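Local structure of putative epimerase (Burkholderia cenocepacia, 4LW8) at residues A243-N248 against R293-R298; R184-T189 against N248-R253; R32-R37 against D229-Y234; V109-T114 against K164-Y169; S18-V23 against D44-V49. The protein probably acts as an NAD(P)-dependent epimerase or dehydratase on nucleotide sugars in the biosynthesis of the lipopolysaccharide O-antigen. One frame throughout, in Å; residues are numbered along the deposited sequence.

Overall arrangement
Interactions 1, 2 and 5 all reach the large, mostly parallel sheet, whereas interactions 3 and 4 join helices. Interactions 1 and 2 share Asn248 and strand 246-249, with centres about 12 Å apart, yet one is led by a lysine and the other by backbone bonds and an aromatic ring. Interaction 3 links the first beta-alpha-beta unit, whose strands form interaction 5, to helix 227-240, which touches interactions 1 and 2. Four contacts are largely buried; interaction 3 is only partly so, and there a weak arginine bond borders on sulfur-aromatic packing. Interaction 4 is mainly van der Waals and lies at the second subunit, tied to interaction 2 by the Arg184-Glu168 salt bridge.

Interaction 1 of 5, residues A243-N248 against R293-R298; sequences AGETFN and RDKLRR
Lys295 reaches from the first turn of helix 294-300 to strand 246-249 and sets its ammonium against two oxygens. NZ donates to the backbone O of Thr246 at 2.7 Å. It also forms a salt bridge with Glu245 OE1 at 2.9 Å, meeting that oxygen nearly along the C-O bond. CG of Lys295 is anti to the backbone N (chi1 -175°) and the chain is extended from there, while Glu245 is bent and crosses it at about a right angle. A HEPES molecule, probably from the crystallisation liquor, bonds to both Lys295 NZ and Glu245 OE2.

The same ammonium makes a cation-pi contact: NZ stands 4.8 Å from the centroid of the Phe247 ring, 9° off its normal, with CE over the same face. Apolar contact continues from this ring, CE2 touching Lys295 CG at 3.8 Å and CD2 approaching Leu296 CB at 4.2 Å.

A water completes the polar set, donating to Asn248 O at 2.9 Å and accepting from Leu296 N at 3.0 Å, so it serves an amide in the first helical turn.

The axes of the short strand and helix segments run 113° apart. Strand 246-249 also bonds to strand 180-189, and Phe247 and Leu296 both pack on Leu237 of helix 227-240.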
# COMPACT_ATOMS: atom_id res chain seq x y z
N ALA A 243 14.93 -15.63 2.49
CA ALA A 243 14.83 -14.27 1.99
C ALA A 243 13.87 -14.16 0.81
O ALA A 243 13.90 -14.99 -0.09
CB ALA A 243 16.23 -13.77 1.60
N GLY A 244 13.02 -13.14 0.82
CA GLY A 244 12.14 -12.87 -0.31
C GLY A 244 10.81 -13.60 -0.26
O GLY A 244 9.98 -13.45 -1.16
N GLU A 245 10.59 -14.38 0.79
CA GLU A 245 9.42 -15.25 0.87
C GLU A 245 8.41 -14.80 1.94
O GLU A 245 8.80 -14.33 3.01
CB GLU A 245 9.87 -16.69 1.15
CG GLU A 245 10.69 -17.28 0.01
CD GLU A 245 9.90 -17.34 -1.28
OE1 GLU A 245 8.73 -17.76 -1.22
OE2 GLU A 245 10.42 -16.95 -2.36
N THR A 246 7.12 -14.96 1.63
CA THR A 246 6.02 -14.61 2.53
C THR A 246 5.34 -15.88 3.04
O THR A 246 5.13 -16.81 2.28
CB THR A 246 4.99 -13.71 1.82
OG1 THR A 246 5.59 -12.47 1.46
CG2 THR A 246 3.76 -13.46 2.69
N PHE A 247 5.01 -15.92 4.33
CA PHE A 247 4.45 -17.13 4.93
C PHE A 247 3.22 -16.86 5.80
O PHE A 247 3.28 -16.04 6.71
CB PHE A 247 5.49 -17.85 5.80
CG PHE A 247 6.70 -18.34 5.05
CD1 PHE A 247 7.79 -17.52 4.88
CD2 PHE A 247 6.75 -19.63 4.55
CE1 PHE A 247 8.91 -17.97 4.19
CE2 PHE A 247 7.86 -20.09 3.86
CZ PHE A 247 8.94 -19.26 3.68
N ASN A 248 2.12 -17.55 5.52
CA ASN A 248 1.04 -17.66 6.50
C ASN A 248 1.57 -18.30 7.78
O ASN A 248 2.36 -19.25 7.73
CB ASN A 248 -0.11 -18.51 5.96
CG ASN A 248 -0.89 -17.82 4.85
OD1 ASN A 248 -0.82 -16.60 4.68
ND2 ASN A 248 -1.64 -18.61 4.09
N ARG A 293 -0.89 -23.39 6.35
CA ARG A 293 0.52 -23.16 6.65
C ARG A 293 1.39 -24.19 5.93
O ARG A 293 2.50 -24.51 6.36
CB ARG A 293 0.78 -23.20 8.17
CG ARG A 293 0.61 -24.56 8.85
CD ARG A 293 1.56 -24.70 10.06
NE ARG A 293 1.33 -23.64 11.06
CZ ARG A 293 2.21 -23.29 12.00
NH1 ARG A 293 3.38 -23.90 12.08
NH2 ARG A 293 1.91 -22.32 12.86
N ASP A 294 0.88 -24.72 4.82
CA ASP A 294 1.63 -25.72 4.08
C ASP A 294 2.96 -25.19 3.53
O ASP A 294 3.95 -25.93 3.46
CB ASP A 294 0.82 -26.28 2.93
CG ASP A 294 1.47 -27.48 2.32
OD1 ASP A 294 1.59 -28.49 3.05
OD2 ASP A 294 1.90 -27.41 1.15
N LYS A 295 2.99 -23.92 3.13
CA LYS A 295 4.25 -23.37 2.63
C LYS A 295 5.28 -23.30 3.77
O LYS A 295 6.45 -23.65 3.58
CB LYS A 295 4.04 -21.98 2.02
CG LYS A 295 5.29 -21.40 1.38
CD LYS A 295 5.07 -19.94 1.00
CE LYS A 295 6.31 -19.36 0.31
NZ LYS A 295 6.11 -17.92 -0.01
N LEU A 296 4.85 -22.84 4.94
CA LEU A 296 5.70 -22.81 6.12
C LEU A 296 6.20 -24.21 6.48
O LEU A 296 7.39 -24.42 6.75
CB LEU A 296 4.94 -22.20 7.30
CG LEU A 296 5.61 -22.20 8.68
CD1 LEU A 296 6.84 -21.30 8.70
CD2 LEU A 296 4.61 -21.77 9.75
N ARG A 297 5.29 -25.18 6.47
CA ARG A 297 5.63 -26.55 6.83
C ARG A 297 6.72 -27.09 5.90
O ARG A 297 7.70 -27.70 6.36
CB ARG A 297 4.36 -27.43 6.78
CG ARG A 297 4.56 -28.91 7.07
CD ARG A 297 3.25 -29.68 6.88
NE ARG A 297 2.24 -29.25 7.85
CZ ARG A 297 1.12 -28.59 7.55
NH1 ARG A 297 0.84 -28.27 6.29
NH2 ARG A 297 0.28 -28.25 8.52
N ARG A 298 6.59 -26.83 4.61
CA ARG A 298 7.58 -27.31 3.65
C ARG A 298 8.93 -26.63 3.84
O ARG A 298 9.95 -27.19 3.49
CB ARG A 298 7.06 -27.12 2.22
CG ARG A 298 5.94 -28.09 1.87
CD ARG A 298 5.32 -27.78 0.52
NE ARG A 298 4.27 -28.73 0.16
CZ ARG A 298 4.48 -29.89 -0.46
NH1 ARG A 298 5.71 -30.25 -0.79
NH2 ARG A 298 3.46 -30.69 -0.75
O HOH W 1 2.55 -20.96 5.38

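Interaction 2 of 5, residues R184-T189 against N248-R253; sequences RPFNYT and NVCSER
Val249 N comes to Arg184 O from well above the carbonyl plane, 61° out of it, at 3.1 Å, although the N-H itself points straight at the oxygen. The next bond has a different geometry: Phe186 N meets Val249 O at 2.8 Å, nearly along the C=O axis. CA-H groups add to both acceptors, Asn248 CA lying 3.5 Å from Arg184 O and Pro185 CA 3.3 Å from Val249 O.

Beyond the bridges, the Phe186 ring turns its edge to the Asn248 amide, CE1 to CG 3.8 Å, with the two planes 86° apart. Tyr140 OH bonds Asn248 OD1 and helps to fix that amide. Cys250 CB touches Phe186 CD1 at 3.6 Å, and its SG makes an oblique sulfur-aromatic contact, 4.8 Å from the ring centroid.

Arg184 pairs with Asn248 and Pro185 with Val249 in parallel register; farther on, strand 180-189 bonds to strand 221-226. Such parallel pairing is characteristic of the Rossmann-type sheet of the NAD(P)-dependent epimerase/dehydratase family.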
# COMPACT_ATOMS: atom_id res chain seq x y z
N ARG A 184 2.60 -13.60 7.70
CA ARG A 184 1.20 -13.18 7.77
C ARG A 184 0.46 -14.00 8.81
O ARG A 184 -0.19 -14.99 8.47
CB ARG A 184 0.49 -13.31 6.41
CG ARG A 184 0.91 -12.29 5.38
CD ARG A 184 0.37 -12.65 4.00
NE ARG A 184 0.72 -11.65 3.01
CZ ARG A 184 0.53 -11.79 1.70
NH1 ARG A 184 -0.02 -12.90 1.23
NH2 ARG A 184 0.90 -10.82 0.87
N PRO A 185 0.56 -13.61 10.09
CA PRO A 185 -0.13 -14.37 11.14
C PRO A 185 -1.63 -14.26 11.02
O PRO A 185 -2.16 -13.18 10.74
CB PRO A 185 0.36 -13.70 12.44
CG PRO A 185 0.70 -12.27 12.02
CD PRO A 185 1.32 -12.46 10.65
N PHE A 186 -2.32 -15.36 11.23
CA PHE A 186 -3.77 -15.28 11.42
C PHE A 186 -4.02 -14.90 12.88
O PHE A 186 -3.06 -14.54 13.57
CB PHE A 186 -4.44 -16.60 11.02
CG PHE A 186 -4.61 -16.75 9.53
CD1 PHE A 186 -3.49 -16.83 8.70
CD2 PHE A 186 -5.88 -16.75 8.95
CE1 PHE A 186 -3.63 -16.93 7.32
CE2 PHE A 186 -6.03 -16.85 7.55
CZ PHE A 186 -4.90 -16.94 6.74
N ASN A 187 -5.26 -14.93 13.35
CA ASN A 187 -5.58 -14.55 14.73
C ASN A 187 -4.82 -15.37 15.74
O ASN A 187 -4.76 -16.60 15.64
CB ASN A 187 -7.08 -14.69 15.02
CG ASN A 187 -7.93 -14.10 13.92
OD1 ASN A 187 -8.16 -12.89 13.90
ND2 ASN A 187 -8.37 -14.93 12.97
N TYR A 188 -4.27 -14.71 16.75
CA TYR A 188 -3.63 -15.45 17.82
C TYR A 188 -3.77 -14.72 19.13
O TYR A 188 -4.02 -13.50 19.17
CB TYR A 188 -2.15 -15.71 17.50
CG TYR A 188 -1.26 -14.48 17.39
CD1 TYR A 188 -0.55 -14.02 18.49
CD2 TYR A 188 -1.10 -13.81 16.17
CE1 TYR A 188 0.29 -12.91 18.40
CE2 TYR A 188 -0.26 -12.70 16.07
CZ TYR A 188 0.43 -12.26 17.19
OH TYR A 188 1.27 -11.17 17.09
N THR A 189 -3.64 -15.47 20.21
CA THR A 189 -3.94 -14.92 21.52
C THR A 189 -3.15 -15.67 22.58
O THR A 189 -2.39 -16.59 22.27
CB THR A 189 -5.45 -14.99 21.83
OG1 THR A 189 -5.74 -14.17 22.96
CG2 THR A 189 -5.89 -16.43 22.11
N ASN A 248 2.12 -17.55 5.52
CA ASN A 248 1.04 -17.66 6.50
C ASN A 248 1.57 -18.30 7.78
O ASN A 248 2.36 -19.25 7.73
CB ASN A 248 -0.11 -18.51 5.96
CG ASN A 248 -0.89 -17.82 4.85
OD1 ASN A 248 -0.82 -16.60 4.68
ND2 ASN A 248 -1.64 -18.61 4.09
N VAL A 249 1.15 -17.78 8.93
CA VAL A 249 1.37 -18.47 10.20
C VAL A 249 0.00 -18.64 10.84
O VAL A 249 -0.68 -17.66 11.14
CB VAL A 249 2.35 -17.69 11.13
CG1 VAL A 249 2.54 -18.41 12.47
CG2 VAL A 249 3.71 -17.54 10.43
N CYS A 250 -0.43 -19.89 10.99
CA CYS A 250 -1.82 -20.20 11.36
C CYS A 250 -1.94 -21.64 11.85
O CYS A 250 -1.01 -22.43 11.66
CB CYS A 250 -2.75 -19.98 10.18
SG CYS A 250 -2.24 -20.90 8.71
N SER A 251 -3.07 -21.97 12.46
CA SER A 251 -3.29 -23.29 13.06
C SER A 251 -3.87 -24.26 12.05
O SER A 251 -3.83 -25.46 12.25
CB SER A 251 -4.24 -23.19 14.26
OG SER A 251 -5.59 -23.06 13.82
N GLU A 252 -4.46 -23.71 10.99
CA GLU A 252 -5.20 -24.47 9.97
C GLU A 252 -6.49 -25.06 10.54
O GLU A 252 -7.15 -25.87 9.90
CB GLU A 252 -4.35 -25.60 9.37
CG GLU A 252 -3.12 -25.12 8.63
CD GLU A 252 -2.36 -26.26 7.97
OE1 GLU A 252 -2.23 -27.33 8.59
OE2 GLU A 252 -1.88 -26.07 6.83
N ARG A 253 -6.87 -24.65 11.74
CA ARG A 253 -8.18 -25.04 12.26
C ARG A 253 -9.05 -23.81 12.51
O ARG A 253 -8.60 -22.83 13.10
CB ARG A 253 -8.05 -25.86 13.53
CG ARG A 253 -9.40 -26.28 14.07
CD ARG A 253 -9.28 -27.47 14.99
NE ARG A 253 -10.58 -27.80 15.57
CZ ARG A 253 -10.79 -28.80 16.41
NH1 ARG A 253 -9.78 -29.59 16.76
NH2 ARG A 253 -12.00 -29.03 16.89

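Interaction 3 of 5, residues R32-R37 against D229-Y234; sequences RYMAER and DVTAAY
Thr231 lies at the centre of the tight part, meeting Tyr33, Met34 and Arg37. Its CG2 lies 3.8 Å from Met34 N, and the CA atoms of Met34 and Thr231 approach to 5.4 Å. Met34 CG is anti to the backbone N (chi1 -165°); beyond it the chain bends toward helix 227-240, where SD touches Tyr234 CB at 3.7 Å. The sulfur sits near the plane of the Tyr234 ring, at its edge, a Met-aromatic contact, while Met34 CE rests 3.7 Å from Thr231 O.

The outer, partly exposed side is polar, and its bonding across the contact is weak. Arg37 NE donates to Thr231 OG1 at 3.0 Å, but the N-H...O angle is only 127°, even though OG1 lies in the guanidinium plane. Thr231 OG1 has a stronger partner in Val227 O, and Arg37 NH2 bonds to Arg228 O. Arg37 NH1 forms a salt bridge, with a weak hydrogen bond, to Glu36 OE1 at 3.1 Å; Glu36 itself is exposed.

The segment axes come within 9.0 Å and cross at -50°. Helix 29-40 belongs to the first beta-alpha-beta unit, and helix 227-240 covers the sheet beside it, with Tyr234 touching Pro185 of strand 180-189 and Leu132 of strand 130-134.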
# COMPACT_ATOMS: atom_id res chain seq x y z
N ARG A 32 6.95 -10.15 24.21
CA ARG A 32 7.32 -10.85 25.44
C ARG A 32 7.62 -12.32 25.18
O ARG A 32 8.56 -12.88 25.74
CB ARG A 32 6.21 -10.71 26.49
CG ARG A 32 6.47 -11.57 27.72
CD ARG A 32 5.62 -11.15 28.90
NE ARG A 32 4.22 -11.53 28.72
CZ ARG A 32 3.40 -11.84 29.72
NH1 ARG A 32 3.84 -11.85 30.98
NH2 ARG A 32 2.15 -12.16 29.46
N TYR A 33 6.79 -12.96 24.36
CA TYR A 33 7.00 -14.34 23.96
C TYR A 33 8.14 -14.50 22.93
O TYR A 33 8.86 -15.49 22.96
CB TYR A 33 5.69 -14.91 23.43
CG TYR A 33 4.66 -14.97 24.53
CD1 TYR A 33 4.64 -16.03 25.43
CD2 TYR A 33 3.73 -13.95 24.69
CE1 TYR A 33 3.71 -16.08 26.45
CE2 TYR A 33 2.78 -14.00 25.70
CZ TYR A 33 2.79 -15.07 26.58
OH TYR A 33 1.87 -15.12 27.60
N MET A 34 8.30 -13.53 22.03
CA MET A 34 9.38 -13.59 21.04
C MET A 34 10.73 -13.55 21.76
O MET A 34 11.69 -14.23 21.37
CB MET A 34 9.30 -12.42 20.05
CG MET A 34 10.16 -12.62 18.80
SD MET A 34 9.55 -13.97 17.77
CE MET A 34 10.98 -15.06 17.74
N ALA A 35 10.78 -12.77 22.83
CA ALA A 35 11.99 -12.64 23.63
C ALA A 35 12.40 -14.00 24.22
O ALA A 35 13.55 -14.42 24.08
CB ALA A 35 11.78 -11.62 24.73
N GLU A 36 11.46 -14.70 24.84
CA GLU A 36 11.75 -16.01 25.41
C GLU A 36 12.24 -17.00 24.34
O GLU A 36 13.20 -17.74 24.56
CB GLU A 36 10.51 -16.57 26.13
CG GLU A 36 10.77 -17.85 26.93
CD GLU A 36 10.82 -19.10 26.05
OE1 GLU A 36 10.18 -19.10 24.97
OE2 GLU A 36 11.51 -20.07 26.45
N ARG A 37 11.57 -17.04 23.19
CA ARG A 37 12.00 -17.90 22.08
C ARG A 37 13.44 -17.61 21.66
O ARG A 37 14.26 -18.52 21.56
CB ARG A 37 11.07 -17.75 20.88
CG ARG A 37 9.95 -18.78 20.82
CD ARG A 37 8.84 -18.57 21.88
NE ARG A 37 7.80 -19.59 21.72
CZ ARG A 37 7.88 -20.80 22.26
NH1 ARG A 37 8.92 -21.13 23.02
NH2 ARG A 37 6.90 -21.68 22.07
N ASP A 229 2.99 -20.72 19.94
CA ASP A 229 3.18 -21.40 18.66
C ASP A 229 3.62 -20.43 17.57
O ASP A 229 4.45 -20.75 16.72
CB ASP A 229 1.90 -22.11 18.19
CG ASP A 229 1.46 -23.24 19.11
OD1 ASP A 229 2.23 -23.66 19.99
OD2 ASP A 229 0.33 -23.73 18.92
N VAL A 230 3.01 -19.25 17.58
CA VAL A 230 3.30 -18.26 16.54
C VAL A 230 4.77 -17.81 16.63
O VAL A 230 5.49 -17.76 15.63
CB VAL A 230 2.35 -17.05 16.63
CG1 VAL A 230 2.85 -15.88 15.77
CG2 VAL A 230 0.90 -17.45 16.25
N THR A 231 5.22 -17.51 17.84
CA THR A 231 6.59 -17.04 17.99
C THR A 231 7.59 -18.19 17.76
O THR A 231 8.71 -17.94 17.30
CB THR A 231 6.79 -16.36 19.37
OG1 THR A 231 6.38 -17.25 20.41
CG2 THR A 231 5.93 -15.08 19.43
N ALA A 232 7.20 -19.43 18.06
CA ALA A 232 8.06 -20.58 17.72
C ALA A 232 8.26 -20.65 16.20
O ALA A 232 9.35 -20.94 15.72
CB ALA A 232 7.48 -21.88 18.26
N ALA A 233 7.19 -20.40 15.44
CA ALA A 233 7.26 -20.34 13.98
C ALA A 233 8.13 -19.18 13.50
O ALA A 233 8.92 -19.34 12.57
CB ALA A 233 5.85 -20.22 13.40
N TYR A 234 7.98 -18.02 14.13
CA TYR A 234 8.80 -16.86 13.82
C TYR A 234 10.29 -17.20 13.99
O TYR A 234 11.11 -16.87 13.13
CB TYR A 234 8.43 -15.68 14.73
CG TYR A 234 7.14 -14.93 14.37
CD1 TYR A 234 6.27 -15.42 13.40
CD2 TYR A 234 6.81 -13.73 15.01
CE1 TYR A 234 5.10 -14.73 13.07
CE2 TYR A 234 5.64 -13.04 14.68
CZ TYR A 234 4.78 -13.55 13.71
OH TYR A 234 3.61 -12.89 13.37

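Interaction 4 of 5, residues V109-T114 against K164-Y169; sequences VNIVGT and KLAMEY
Ile111 and Thr114 of helix 103-122 meet Ala166 and Met167 of helix 159-172 in the helix pair that faces the second subunit, consistent with the four-helix-bundle dimer interface known in this superfamily. Ile111 and Ala166 each pack on their own counterparts in that second subunit. Helix 159-172 also holds Tyr160 and Lys164, spaced as in the superfamily's YxxxK motif.

The segment axes run 23° apart and approach to 8.3 Å. Helix 103-122 has a wider pi-type turn at 109-113, and Thr114 OG1 donates to Asn110 O at 2.8 Å from 43° above the carbonyl plane. Thr114 OG1 has a second polar partner in His91 NE2. Met167 is deposited in two conformers, which leaves its placement against Thr114 uncertain; in the one given, its CB lies 3.4 Å from the same Asn110 O. Asn110 ND2 bonds to Ser163 OG, one residue before Lys164. On the subunit-facing side, Ile111 CD1 touches Ala166 CB at 3.6 Å.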
# COMPACT_ATOMS: atom_id res chain seq x y z
N VAL A 109 3.25 5.03 10.70
CA VAL A 109 3.96 4.08 11.56
C VAL A 109 4.22 2.75 10.81
O VAL A 109 5.34 2.24 10.82
CB VAL A 109 3.18 3.80 12.85
CG1 VAL A 109 3.81 2.64 13.60
CG2 VAL A 109 3.14 5.05 13.75
N ASN A 110 3.20 2.19 10.15
CA ASN A 110 3.38 0.87 9.54
C ASN A 110 4.18 0.86 8.24
O ASN A 110 4.83 -0.15 7.94
CB ASN A 110 2.03 0.19 9.34
CG ASN A 110 1.31 -0.04 10.67
OD1 ASN A 110 1.95 -0.04 11.71
ND2 ASN A 110 -0.01 -0.22 10.63
N ILE A 111 4.14 1.94 7.45
CA ILE A 111 4.93 1.99 6.22
C ILE A 111 6.28 2.68 6.44
O ILE A 111 7.33 2.09 6.17
CB ILE A 111 4.22 2.74 5.07
CG1 ILE A 111 2.87 2.10 4.75
CG2 ILE A 111 5.10 2.78 3.83
CD1 ILE A 111 2.03 2.95 3.81
N VAL A 112 6.25 3.93 6.89
CA VAL A 112 7.47 4.70 7.03
C VAL A 112 8.29 4.21 8.24
O VAL A 112 9.50 4.12 8.15
CB VAL A 112 7.17 6.21 7.12
CG1 VAL A 112 8.47 7.04 7.38
CG2 VAL A 112 6.49 6.66 5.84
N GLY A 113 7.64 3.84 9.34
CA GLY A 113 8.34 3.29 10.49
C GLY A 113 9.11 2.03 10.10
O GLY A 113 10.27 1.84 10.48
N THR A 114 8.48 1.17 9.31
CA THR A 114 9.15 -0.03 8.80
C THR A 114 10.29 0.36 7.85
O THR A 114 11.37 -0.21 7.90
CB THR A 114 8.16 -0.94 8.07
OG1 THR A 114 7.13 -1.31 9.00
CG2 THR A 114 8.86 -2.19 7.54
N LYS A 164 -0.63 -2.62 6.33
CA LYS A 164 0.21 -3.83 6.45
C LYS A 164 0.63 -4.35 5.08
O LYS A 164 1.79 -4.74 4.87
CB LYS A 164 -0.52 -4.92 7.24
CG LYS A 164 -0.55 -4.70 8.76
CD LYS A 164 0.88 -4.78 9.33
CE LYS A 164 0.89 -4.98 10.82
NZ LYS A 164 2.29 -5.03 11.32
N LEU A 165 -0.31 -4.37 4.15
CA LEU A 165 -0.02 -4.77 2.78
C LEU A 165 0.99 -3.82 2.14
O LEU A 165 1.93 -4.24 1.47
CB LEU A 165 -1.30 -4.82 1.94
CG LEU A 165 -1.13 -5.33 0.52
CD1 LEU A 165 -0.60 -6.76 0.58
CD2 LEU A 165 -2.46 -5.26 -0.29
N ALA A 166 0.78 -2.52 2.36
CA ALA A 166 1.66 -1.51 1.82
C ALA A 166 3.06 -1.68 2.41
O ALA A 166 4.06 -1.51 1.72
CB ALA A 166 1.12 -0.11 2.09
N MET A 167 3.12 -2.03 3.69
CA MET A 167 4.40 -2.30 4.34
C MET A 167 5.14 -3.41 3.60
O MET A 167 6.35 -3.32 3.37
CB MET A 167 4.20 -2.69 5.82
CG MET A 167 5.51 -3.01 6.55
SD MET A 167 5.32 -4.05 8.02
CE MET A 167 4.76 -5.56 7.21
N GLU A 168 4.41 -4.47 3.22
CA GLU A 168 5.06 -5.58 2.52
C GLU A 168 5.70 -5.07 1.23
O GLU A 168 6.87 -5.41 0.94
CB GLU A 168 4.08 -6.71 2.19
CG GLU A 168 3.39 -7.39 3.39
CD GLU A 168 2.50 -8.56 2.95
OE1 GLU A 168 2.52 -8.89 1.75
OE2 GLU A 168 1.76 -9.13 3.79
N TYR A 169 4.96 -4.28 0.45
CA TYR A 169 5.49 -3.82 -0.84
C TYR A 169 6.65 -2.85 -0.61
O TYR A 169 7.65 -2.90 -1.32
CB TYR A 169 4.40 -3.15 -1.69
CG TYR A 169 3.49 -4.15 -2.40
CD1 TYR A 169 3.94 -4.90 -3.48
CD2 TYR A 169 2.18 -4.36 -1.96
CE1 TYR A 169 3.11 -5.80 -4.14
CE2 TYR A 169 1.35 -5.27 -2.59
CZ TYR A 169 1.82 -5.98 -3.67
OH TYR A 169 1.00 -6.87 -4.28

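Interaction 5 of 5, residues S18-V23 against D44-V49; sequences SRRAFV and DVWGTV
Asp44 OD2 is gripped by three partners, one of which links it to Arg20. A water donates to it at 2.8 Å and accepts from Arg20 NE at 2.8 Å; Trp46 NE1 donates to it at 3.0 Å, from 71° above the carboxylate plane; and Arg16 NE forms a salt bridge with it. Arg20 and Asp44 lie side by side pointing the same way, but no guanidinium N-H points directly at OD2.

Instead, Trp46 CZ2 lies over one face of the Arg20 guanidinium, 3.4 Å from NH1, with the planes 31° apart. That NH1 bonds to Ala84 O. On the same side of the sheet, Phe22 CZ touches Thr48 CG2 at 3.4 Å.

Five backbone bonds join the parallel strands, among them Asp44 N to Arg19 O and Trp46 N to Ala21 O, each 2.7 Å. On the other side, Val23 CG2 approaches Val45 CG1 at 4.3 Å beneath Leu38 of helix 29-40, which completes the first beta-alpha-beta crossover of the Rossmann fold.

The chemistry is thus apolar toward the crossover helix and mixed on the opposite face, where Phe22 packs on Thr48 and Asp44 probably offsets the positive charge of Arg20 and Arg16.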
# COMPACT_ATOMS: atom_id res chain seq x y z
N SER A 18 27.14 -13.29 22.69
CA SER A 18 27.63 -12.37 21.67
C SER A 18 26.65 -12.17 20.50
O SER A 18 26.62 -11.11 19.87
CB SER A 18 28.98 -12.86 21.14
OG SER A 18 28.83 -14.14 20.54
N ARG A 19 25.88 -13.21 20.19
CA ARG A 19 24.92 -13.17 19.09
C ARG A 19 23.66 -12.39 19.48
O ARG A 19 22.99 -12.72 20.46
CB ARG A 19 24.55 -14.58 18.65
CG ARG A 19 23.77 -14.64 17.36
CD ARG A 19 23.58 -16.07 16.90
NE ARG A 19 23.19 -16.15 15.50
CZ ARG A 19 22.57 -17.18 14.94
NH1 ARG A 19 22.24 -18.24 15.69
NH2 ARG A 19 22.26 -17.16 13.65
N ARG A 20 23.32 -11.37 18.70
CA ARG A 20 22.28 -10.46 19.12
C ARG A 20 21.02 -10.50 18.25
O ARG A 20 21.08 -10.68 17.03
CB ARG A 20 22.83 -9.03 19.16
CG ARG A 20 23.93 -8.84 20.20
CD ARG A 20 24.73 -7.62 19.89
NE ARG A 20 25.71 -7.26 20.90
CZ ARG A 20 26.14 -6.01 21.05
NH1 ARG A 20 25.65 -5.07 20.26
NH2 ARG A 20 27.03 -5.71 21.98
N ALA A 21 19.88 -10.33 18.90
CA ALA A 21 18.62 -10.13 18.20
C ALA A 21 18.11 -8.75 18.54
O ALA A 21 18.38 -8.23 19.62
CB ALA A 21 17.61 -11.18 18.57
N PHE A 22 17.37 -8.16 17.60
CA PHE A 22 16.79 -6.84 17.76
C PHE A 22 15.30 -6.93 17.42
O PHE A 22 14.92 -7.30 16.31
CB PHE A 22 17.51 -5.84 16.86
CG PHE A 22 17.06 -4.41 17.00
CD1 PHE A 22 17.27 -3.72 18.18
CD2 PHE A 22 16.44 -3.76 15.94
CE1 PHE A 22 16.87 -2.40 18.31
CE2 PHE A 22 16.02 -2.44 16.06
CZ PHE A 22 16.24 -1.75 17.25
N VAL A 23 14.45 -6.61 18.39
CA VAL A 23 13.00 -6.77 18.24
C VAL A 23 12.30 -5.45 18.45
O VAL A 23 12.37 -4.89 19.53
CB VAL A 23 12.42 -7.79 19.24
CG1 VAL A 23 10.92 -7.95 19.03
CG2 VAL A 23 13.18 -9.15 19.13
N ASP A 44 21.29 -12.75 22.53
CA ASP A 44 21.19 -11.59 23.41
C ASP A 44 20.11 -10.69 22.82
O ASP A 44 20.29 -10.13 21.74
CB ASP A 44 22.54 -10.86 23.52
CG ASP A 44 22.48 -9.64 24.45
OD1 ASP A 44 21.55 -9.53 25.28
OD2 ASP A 44 23.39 -8.78 24.34
N VAL A 45 18.98 -10.57 23.51
CA VAL A 45 17.84 -9.87 22.94
C VAL A 45 17.85 -8.39 23.27
O VAL A 45 17.84 -8.01 24.44
CB VAL A 45 16.51 -10.51 23.41
CG1 VAL A 45 15.31 -9.74 22.86
CG2 VAL A 45 16.44 -11.95 22.99
N TRP A 46 17.90 -7.56 22.22
CA TRP A 46 17.73 -6.11 22.31
C TRP A 46 16.40 -5.74 21.69
O TRP A 46 15.85 -6.51 20.91
CB TRP A 46 18.83 -5.34 21.57
CG TRP A 46 20.23 -5.54 22.05
CD1 TRP A 46 20.83 -6.72 22.41
CD2 TRP A 46 21.23 -4.53 22.19
NE1 TRP A 46 22.12 -6.49 22.79
CE2 TRP A 46 22.40 -5.16 22.66
CE3 TRP A 46 21.24 -3.14 21.99
CZ2 TRP A 46 23.58 -4.45 22.92
CZ3 TRP A 46 22.41 -2.45 22.25
CH2 TRP A 46 23.57 -3.11 22.71
N GLY A 47 15.87 -4.56 21.99
CA GLY A 47 14.62 -4.17 21.37
C GLY A 47 14.24 -2.73 21.64
O GLY A 47 14.89 -2.07 22.45
N THR A 48 13.19 -2.24 20.98
CA THR A 48 12.78 -0.86 21.17
C THR A 48 11.58 -0.77 22.11
O THR A 48 10.79 -1.70 22.19
CB THR A 48 12.42 -0.19 19.83
OG1 THR A 48 11.29 -0.85 19.24
CG2 THR A 48 13.61 -0.25 18.87
N VAL A 49 11.49 0.36 22.82
CA VAL A 49 10.31 0.75 23.59
C VAL A 49 9.98 2.20 23.25
O VAL A 49 10.84 2.93 22.77
CB VAL A 49 10.54 0.65 25.13
CG1 VAL A 49 10.80 -0.79 25.54
CG2 VAL A 49 11.69 1.56 25.54
O HOH W 2 25.81 -9.15 23.02